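Local atomic coordinates of SAM-dependent methyltransferase (Pyrococcus horikoshii, PDB entry 1WZN), a protein that probably transfers a methyl group from S-adenosyl-L-methionine to an acceptor substrate, and binds S-adenosyl-L-homocysteine in a Rossmann-like methyltransferase domain. Residues N208-P212 with R213-L217. Sequence-based numbering, arbitrary orientation.
Sequences NIYTP and REVRL
Thr-211 and Glu-214 form a capping box at the start of helix 212-219, where the chain leaves strand 198-208 of the four-stranded antiparallel sheet and rejoins the methyltransferase fold. Two reciprocal bonds define it. Glu-214 N donates to Thr-211 OG1 at 3.1 Å, with an N-H...O angle of 151°; in return Thr-211 N donates to Glu-214 OE2 at 2.8 Å, although the exact place of that oxygen is less certain. The threonine hydroxyl lies between its own N and carbonyl carbon (chi1 61°), which turns OG1 to the helix start. OG1 also hydrogen-bonds Glu-214 OE2 of the second subunit. Glu-214, with CG beside its own N and the chain extended beyond, reaches back across the threonine side chain at about a right angle. Its other oxygen, OE1, accepts from Gln-181. Replacing Glu-214 by an alanine would probably leave Thr-211 N without its side-chain acceptor and Gln-181 without one of its partners. The first helical turn continues with Val-215 N to Thr-211 O at 3.2 Å, a nearly straight bond, and Arg-216 N to Pro-212 O at 3.0 Å. The Tyr-210 ring and Glu-214 carboxylate planes lie 76° apart, with the less certain OE2 at the ring edge, near its plane, while Tyr-210 OH bonds Phe-119 O. Beside the cap, Val-215 CG2 packs 3.8 Å from Tyr-210 CB.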
loop_
_atom_site.group_PDB
_atom_site.type_symbol
_atom_site.label_atom_id
_atom_site.label_comp_id
_atom_site.label_asym_id
_atom_site.label_seq_id
_atom_site.Cartn_x
_atom_site.Cartn_y
_atom_site.Cartn_z
ATOM N N ASN A 208 25.445 2.627 4.951
ATOM C CA ASN A 208 25.702 1.219 4.678
ATOM C C ASN A 208 24.765 0.333 5.485
ATOM O O ASN A 208 24.539 0.573 6.671
ATOM C CB ASN A 208 27.158 0.912 5.022
ATOM C CG ASN A 208 28.126 1.698 4.166
ATOM O OD1 ASN A 208 28.466 1.286 3.058
ATOM N ND2 ASN A 208 28.558 2.852 4.666
ATOM N N ILE A 209 24.227 -0.692 4.833
ATOM C CA ILE A 209 23.294 -1.618 5.464
ATOM C C ILE A 209 23.989 -2.892 5.940
ATOM O O ILE A 209 24.655 -3.575 5.157
ATOM C CB ILE A 209 22.179 -2.015 4.478
ATOM C CG1 ILE A 209 21.510 -0.757 3.921
ATOM C CG2 ILE A 209 21.159 -2.908 5.180
ATOM C CD1 ILE A 209 20.551 -1.031 2.766
ATOM N N TYR A 210 23.806 -3.208 7.219
ATOM C CA TYR A 210 24.410 -4.385 7.836
ATOM C C TYR A 210 23.383 -5.182 8.630
ATOM O O TYR A 210 22.458 -4.609 9.206
ATOM C CB TYR A 210 25.507 -3.967 8.817
ATOM C CG TYR A 210 26.714 -3.295 8.211
ATOM C CD1 TYR A 210 27.669 -4.030 7.513
ATOM C CD2 TYR A 210 26.923 -1.926 8.374
ATOM C CE1 TYR A 210 28.810 -3.421 7.000
ATOM C CE2 TYR A 210 28.055 -1.306 7.862
ATOM C CZ TYR A 210 28.995 -2.061 7.176
ATOM O OH TYR A 210 30.109 -1.448 6.661
ATOM N N THR A 211 23.557 -6.499 8.672
ATOM C CA THR A 211 22.673 -7.351 9.455
ATOM C C THR A 211 23.404 -7.575 10.770
ATOM O O THR A 211 24.603 -7.312 10.866
ATOM C CB THR A 211 22.457 -8.718 8.801
ATOM O OG1 THR A 211 23.718 -9.392 8.688
ATOM C CG2 THR A 211 21.821 -8.553 7.418
ATOM N N PRO A 212 22.697 -8.054 11.799
ATOM C CA PRO A 212 23.351 -8.294 13.090
ATOM C C PRO A 212 24.486 -9.306 12.956
ATOM O O PRO A 212 25.557 -9.134 13.536
ATOM C CB PRO A 212 22.210 -8.817 13.956
ATOM C CG PRO A 212 21.031 -8.074 13.414
ATOM C CD PRO A 212 21.234 -8.181 11.923
ATOM N N ARG A 213 24.248 -10.358 12.181
ATOM C CA ARG A 213 25.263 -11.386 11.989
ATOM C C ARG A 213 26.499 -10.826 11.291
ATOM O O ARG A 213 27.623 -11.213 11.608
ATOM C CB ARG A 213 24.684 -12.554 11.190
ATOM C CG ARG A 213 25.640 -13.727 11.020
ATOM C CD ARG A 213 24.900 -14.911 10.429
ATOM N NE ARG A 213 23.803 -15.316 11.301
ATOM C CZ ARG A 213 22.665 -15.855 10.876
ATOM N NH1 ARG A 213 22.463 -16.058 9.580
ATOM N NH2 ARG A 213 21.726 -16.183 11.751
ATOM N N GLU A 214 26.291 -9.914 10.345
ATOM C CA GLU A 214 27.403 -9.294 9.625
ATOM C C GLU A 214 28.304 -8.536 10.586
ATOM O O GLU A 214 29.525 -8.678 10.560
ATOM C CB GLU A 214 26.898 -8.296 8.590
ATOM C CG GLU A 214 26.439 -8.872 7.286
ATOM C CD GLU A 214 25.911 -7.787 6.377
ATOM O OE1 GLU A 214 25.752 -8.032 5.177
ATOM O OE2 GLU A 214 25.652 -6.675 6.872
ATOM N N VAL A 215 27.694 -7.704 11.421
ATOM C CA VAL A 215 28.468 -6.928 12.376
ATOM C C VAL A 215 29.228 -7.852 13.324
ATOM O O VAL A 215 30.396 -7.605 13.621
ATOM C CB VAL A 215 27.569 -5.978 13.183
ATOM C CG1 VAL A 215 28.428 -5.115 14.110
ATOM C CG2 VAL A 215 26.782 -5.082 12.227
ATOM N N ARG A 216 28.578 -8.915 13.789
ATOM C CA ARG A 216 29.240 -9.855 14.689
ATOM C C ARG A 216 30.450 -10.499 14.015
ATOM O O ARG A 216 31.526 -10.592 14.614
ATOM C CB ARG A 216 28.271 -10.943 15.169
ATOM C CG ARG A 216 28.965 -12.044 15.967
ATOM C CD ARG A 216 27.997 -12.995 16.660
ATOM N NE ARG A 216 27.150 -13.730 15.727
ATOM C CZ ARG A 216 27.599 -14.531 14.766
ATOM N NH1 ARG A 216 28.902 -14.712 14.595
ATOM N NH2 ARG A 216 26.740 -15.153 13.975
ATOM N N LEU A 217 30.280 -10.935 12.769
ATOM C CA LEU A 217 31.370 -11.560 12.020
ATOM C C LEU A 217 32.532 -10.592 11.831
ATOM O O LEU A 217 33.698 -10.988 11.865
ATOM C CB LEU A 217 30.883 -12.026 10.643
ATOM C CG LEU A 217 29.891 -13.186 10.588
ATOM C CD1 LEU A 217 29.405 -13.358 9.155
ATOM C CD2 LEU A 217 30.555 -14.466 11.094
#